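Local structure of DUF5751 domain-containing protein (Sulfolobus tokodaii, 2RBG) at residues A[17-29]-A[49-63]. The protein is of unknown function, an archaeal member of the DUF5751 family that folds as a three-layer alpha/beta domain around a parallel sheet. Numbering follows the deposited sequence.
Sequences FENYFRKIFLDVR and LVTLIREALLENIDI
Phe25 reaches across from helix 17-29 and lies against the side chain of Asn60, with ring and amide planes only 14° apart. Asn60 CB sits over one ring face, 3.8 Å from the centroid of Phe25, and ND2 comes to 3.2 Å from Phe25 CB. Both polar ends of this amide are used. ND2 turns back onto the helix that ends just before it and donates to the carbonyl oxygen of Ala56 (2.9 Å), while OD1 takes a 2.6 Å bond from Arg29 NE, in the carbonyl plane, and a weak, more bent one from Arg29 NH2. Arg29 gets there because its chain runs extended from CG to NE, carrying the guanidinium from the flank of the helix to the turn that follows helix 54-59. With an alanine at Asn60, Arg29 NE would probably lose this acceptor and Ala56 O the ND2 donor, and no amide would lie along Phe25. Ile63 CG2 meets the edge of the Phe25 ring at CE1, 4.0 Å away, and also touches Val28 CG1. Toward the other end, Phe21 is sandwiched between Ile24 CD1 of its own helix and Ile53 CD1, which stands over the opposite face 3.8 Å from the ring centroid. Leu49 CD1 lies over the centre of one Phe17 face, likewise a CH-pi contact. Nearer solvent, a water accepts from Arg22 NH2 and donates to Glu59 OE2. Helices 17-29 and 54-59 run nearly parallel, 18° apart with axes 9.1 Å from each other; on their sheet-facing side Phe17 and Phe21 rest on strand 35-41, Leu49 and Leu57 on strand 64-70. Such side-by-side helices on one face of a parallel sheet of order 3-2-1-4-5 are characteristic of Rossmann-like folds built from beta-alpha-beta crossovers.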
# COMPACT_ATOMS: atom_id res chain seq x y z
N PHE A 17 11.90 -6.09 11.62
CA PHE A 17 12.61 -6.86 10.60
C PHE A 17 11.96 -8.18 10.20
O PHE A 17 11.80 -8.45 9.01
CB PHE A 17 14.06 -7.12 11.03
CG PHE A 17 14.96 -5.92 10.87
CD1 PHE A 17 15.03 -5.24 9.66
CD2 PHE A 17 15.73 -5.47 11.94
CE1 PHE A 17 15.85 -4.13 9.51
CE2 PHE A 17 16.56 -4.37 11.80
CZ PHE A 17 16.63 -3.69 10.58
N GLU A 18 11.60 -9.00 11.17
CA GLU A 18 10.99 -10.29 10.85
C GLU A 18 9.75 -10.14 9.98
O GLU A 18 9.64 -10.81 8.95
CB GLU A 18 10.66 -11.05 12.14
CG GLU A 18 11.89 -11.50 12.90
CD GLU A 18 11.56 -12.30 14.15
OE1 GLU A 18 10.92 -13.36 14.02
OE2 GLU A 18 11.96 -11.87 15.25
N ASN A 19 8.83 -9.28 10.38
CA ASN A 19 7.60 -9.08 9.62
C ASN A 19 7.84 -8.47 8.24
O ASN A 19 7.25 -8.91 7.25
CB ASN A 19 6.62 -8.18 10.40
CG ASN A 19 6.13 -8.83 11.68
OD1 ASN A 19 5.81 -10.02 11.71
ND2 ASN A 19 6.05 -8.04 12.74
N TYR A 20 8.71 -7.47 8.17
CA TYR A 20 8.98 -6.83 6.89
C TYR A 20 9.74 -7.71 5.90
O TYR A 20 9.49 -7.63 4.70
CB TYR A 20 9.74 -5.52 7.07
CG TYR A 20 8.84 -4.32 7.32
CD1 TYR A 20 8.13 -4.20 8.51
CD2 TYR A 20 8.70 -3.31 6.36
CE1 TYR A 20 7.31 -3.09 8.75
CE2 TYR A 20 7.89 -2.20 6.59
CZ TYR A 20 7.20 -2.10 7.79
OH TYR A 20 6.42 -0.99 8.05
N PHE A 21 10.66 -8.54 6.37
CA PHE A 21 11.38 -9.39 5.43
C PHE A 21 10.46 -10.44 4.83
O PHE A 21 10.72 -10.95 3.73
CB PHE A 21 12.60 -10.04 6.09
CG PHE A 21 13.87 -9.25 5.88
CD1 PHE A 21 14.10 -8.09 6.61
CD2 PHE A 21 14.78 -9.61 4.90
CE1 PHE A 21 15.21 -7.29 6.36
CE2 PHE A 21 15.90 -8.83 4.63
CZ PHE A 21 16.12 -7.66 5.36
N ARG A 22 9.38 -10.75 5.53
CA ARG A 22 8.41 -11.70 5.00
C ARG A 22 7.76 -11.02 3.79
O ARG A 22 7.50 -11.65 2.77
CB ARG A 22 7.36 -12.03 6.07
CG ARG A 22 6.31 -13.02 5.60
CD ARG A 22 5.33 -13.40 6.71
NE ARG A 22 5.92 -14.29 7.72
CZ ARG A 22 5.21 -14.88 8.68
NH1 ARG A 22 3.90 -14.68 8.75
NH2 ARG A 22 5.80 -15.68 9.56
N LYS A 23 7.53 -9.71 3.91
CA LYS A 23 6.93 -8.95 2.81
C LYS A 23 7.89 -8.85 1.64
O LYS A 23 7.50 -9.02 0.48
CB LYS A 23 6.57 -7.53 3.27
CG LYS A 23 5.46 -7.43 4.30
CD LYS A 23 5.12 -5.96 4.57
CE LYS A 23 3.88 -5.83 5.43
NZ LYS A 23 2.68 -6.39 4.74
N ILE A 24 9.16 -8.58 1.94
CA ILE A 24 10.16 -8.45 0.89
C ILE A 24 10.17 -9.63 -0.06
O ILE A 24 10.13 -9.46 -1.27
CB ILE A 24 11.57 -8.28 1.51
CG1 ILE A 24 11.67 -6.91 2.18
CG2 ILE A 24 12.65 -8.44 0.42
CD1 ILE A 24 12.95 -6.70 2.97
N PHE A 25 10.22 -10.84 0.48
CA PHE A 25 10.26 -12.01 -0.39
C PHE A 25 8.95 -12.29 -1.12
O PHE A 25 8.96 -12.83 -2.23
CB PHE A 25 10.75 -13.23 0.40
CG PHE A 25 12.22 -13.16 0.73
CD1 PHE A 25 13.17 -13.24 -0.29
CD2 PHE A 25 12.66 -12.94 2.03
CE1 PHE A 25 14.53 -13.10 -0.02
CE2 PHE A 25 14.02 -12.80 2.32
CZ PHE A 25 14.96 -12.88 1.29
N LEU A 26 7.82 -11.90 -0.53
CA LEU A 26 6.54 -12.08 -1.19
C LEU A 26 6.57 -11.21 -2.45
O LEU A 26 6.18 -11.65 -3.54
CB LEU A 26 5.39 -11.61 -0.30
CG LEU A 26 4.52 -12.64 0.42
CD1 LEU A 26 5.34 -13.39 1.42
CD2 LEU A 26 3.36 -11.95 1.12
N ASP A 27 7.04 -9.98 -2.30
CA ASP A 27 7.11 -9.06 -3.42
C ASP A 27 8.16 -9.44 -4.46
O ASP A 27 7.91 -9.34 -5.66
CB ASP A 27 7.35 -7.63 -2.92
CG ASP A 27 6.16 -7.07 -2.17
OD1 ASP A 27 5.01 -7.32 -2.61
OD2 ASP A 27 6.36 -6.37 -1.15
N VAL A 28 9.32 -9.89 -4.00
CA VAL A 28 10.36 -10.28 -4.94
C VAL A 28 9.88 -11.47 -5.78
O VAL A 28 10.03 -11.48 -7.00
CB VAL A 28 11.67 -10.67 -4.22
CG1 VAL A 28 12.64 -11.32 -5.21
CG2 VAL A 28 12.32 -9.42 -3.61
N ARG A 29 9.27 -12.45 -5.13
CA ARG A 29 8.78 -13.62 -5.86
C ARG A 29 7.75 -13.22 -6.92
O ARG A 29 7.80 -13.70 -8.05
CB ARG A 29 8.17 -14.64 -4.89
CG ARG A 29 9.19 -15.42 -4.07
CD ARG A 29 8.47 -16.39 -3.15
NE ARG A 29 9.38 -17.25 -2.40
CZ ARG A 29 9.49 -18.56 -2.59
NH1 ARG A 29 8.75 -19.17 -3.50
NH2 ARG A 29 10.33 -19.26 -1.84
N LEU A 49 21.11 -9.12 12.48
CA LEU A 49 20.02 -9.04 11.52
C LEU A 49 19.73 -10.42 10.94
O LEU A 49 18.59 -10.87 10.93
CB LEU A 49 20.36 -8.08 10.38
CG LEU A 49 19.34 -8.07 9.23
CD1 LEU A 49 17.99 -7.59 9.75
CD2 LEU A 49 19.84 -7.16 8.11
N VAL A 50 20.78 -11.07 10.44
CA VAL A 50 20.64 -12.40 9.85
C VAL A 50 19.98 -13.37 10.82
O VAL A 50 19.27 -14.28 10.42
CB VAL A 50 22.02 -12.96 9.43
CG1 VAL A 50 21.86 -14.33 8.81
CG2 VAL A 50 22.69 -12.00 8.45
N THR A 51 20.24 -13.17 12.11
CA THR A 51 19.65 -14.02 13.13
C THR A 51 18.15 -13.75 13.20
O THR A 51 17.34 -14.68 13.24
CB THR A 51 20.28 -13.76 14.51
OG1 THR A 51 21.66 -14.18 14.48
CG2 THR A 51 19.54 -14.51 15.60
N LEU A 52 17.77 -12.48 13.18
CA LEU A 52 16.36 -12.10 13.23
C LEU A 52 15.56 -12.57 12.02
O LEU A 52 14.41 -12.99 12.16
CB LEU A 52 16.22 -10.58 13.36
CG LEU A 52 16.62 -9.93 14.69
CD1 LEU A 52 16.49 -8.42 14.58
CD2 LEU A 52 15.75 -10.47 15.81
N ILE A 53 16.15 -12.48 10.83
CA ILE A 53 15.44 -12.88 9.62
C ILE A 53 15.79 -14.27 9.11
O ILE A 53 15.47 -14.61 7.97
CB ILE A 53 15.69 -11.87 8.48
CG1 ILE A 53 17.16 -11.91 8.05
CG2 ILE A 53 15.32 -10.47 8.94
CD1 ILE A 53 17.47 -11.04 6.85
N ARG A 54 16.42 -15.08 9.96
CA ARG A 54 16.81 -16.43 9.57
C ARG A 54 15.68 -17.21 8.91
O ARG A 54 15.87 -17.82 7.86
CB ARG A 54 17.30 -17.21 10.79
CG ARG A 54 17.75 -18.63 10.47
CD ARG A 54 18.04 -19.44 11.72
NE ARG A 54 16.87 -19.56 12.59
CZ ARG A 54 16.72 -18.90 13.73
NH1 ARG A 54 15.62 -19.07 14.45
NH2 ARG A 54 17.67 -18.09 14.17
N GLU A 55 14.50 -17.18 9.52
CA GLU A 55 13.34 -17.90 8.98
C GLU A 55 12.95 -17.42 7.59
O GLU A 55 12.64 -18.22 6.71
CB GLU A 55 12.15 -17.75 9.93
CG GLU A 55 10.91 -18.54 9.52
CD GLU A 55 11.20 -20.01 9.30
OE1 GLU A 55 11.98 -20.59 10.08
OE2 GLU A 55 10.63 -20.60 8.35
N ALA A 56 12.97 -16.11 7.39
CA ALA A 56 12.62 -15.55 6.08
C ALA A 56 13.62 -16.01 5.03
O ALA A 56 13.25 -16.36 3.91
CB ALA A 56 12.59 -14.03 6.15
N LEU A 57 14.90 -16.02 5.39
CA LEU A 57 15.94 -16.45 4.47
C LEU A 57 15.79 -17.93 4.11
O LEU A 57 15.94 -18.31 2.94
CB LEU A 57 17.33 -16.20 5.07
CG LEU A 57 17.61 -14.75 5.45
CD1 LEU A 57 19.02 -14.63 5.99
CD2 LEU A 57 17.45 -13.86 4.22
N LEU A 58 15.47 -18.75 5.10
CA LEU A 58 15.31 -20.18 4.88
C LEU A 58 14.11 -20.48 3.98
O LEU A 58 14.19 -21.30 3.07
CB LEU A 58 15.14 -20.91 6.22
CG LEU A 58 14.82 -22.41 6.17
CD1 LEU A 58 15.95 -23.15 5.48
CD2 LEU A 58 14.61 -22.94 7.58
N GLU A 59 13.00 -19.80 4.25
CA GLU A 59 11.78 -20.00 3.47
C GLU A 59 11.93 -19.59 2.01
O GLU A 59 11.20 -20.07 1.14
CB GLU A 59 10.62 -19.21 4.09
CG GLU A 59 10.06 -19.79 5.36
CD GLU A 59 8.95 -18.95 5.94
OE1 GLU A 59 8.26 -18.26 5.16
OE2 GLU A 59 8.75 -18.98 7.17
N ASN A 60 12.89 -18.71 1.74
CA ASN A 60 13.10 -18.23 0.39
C ASN A 60 14.50 -18.53 -0.12
O ASN A 60 15.13 -17.70 -0.79
CB ASN A 60 12.81 -16.73 0.37
CG ASN A 60 11.37 -16.43 0.74
OD1 ASN A 60 10.47 -16.60 -0.08
ND2 ASN A 60 11.15 -16.02 1.98
N ILE A 61 14.96 -19.74 0.18
CA ILE A 61 16.28 -20.21 -0.21
C ILE A 61 16.52 -20.14 -1.72
O ILE A 61 17.66 -19.96 -2.16
CB ILE A 61 16.48 -21.67 0.27
CG1 ILE A 61 17.93 -22.11 0.05
CG2 ILE A 61 15.52 -22.60 -0.46
CD1 ILE A 61 18.91 -21.46 1.00
N ASP A 62 15.47 -20.28 -2.52
CA ASP A 62 15.61 -20.24 -3.98
C ASP A 62 15.97 -18.85 -4.50
O ASP A 62 16.56 -18.72 -5.57
CB ASP A 62 14.33 -20.71 -4.67
CG ASP A 62 14.05 -22.18 -4.46
OD1 ASP A 62 14.94 -22.89 -3.95
OD2 ASP A 62 12.94 -22.63 -4.82
N ILE A 63 15.60 -17.81 -3.75
CA ILE A 63 15.88 -16.44 -4.17
C ILE A 63 17.33 -16.07 -3.88
O ILE A 63 17.82 -16.26 -2.77
CB ILE A 63 14.97 -15.43 -3.44
CG1 ILE A 63 13.50 -15.72 -3.77
CG2 ILE A 63 15.33 -14.01 -3.85
CD1 ILE A 63 13.16 -15.62 -5.24
O HOH W 1 8.50 -16.75 8.62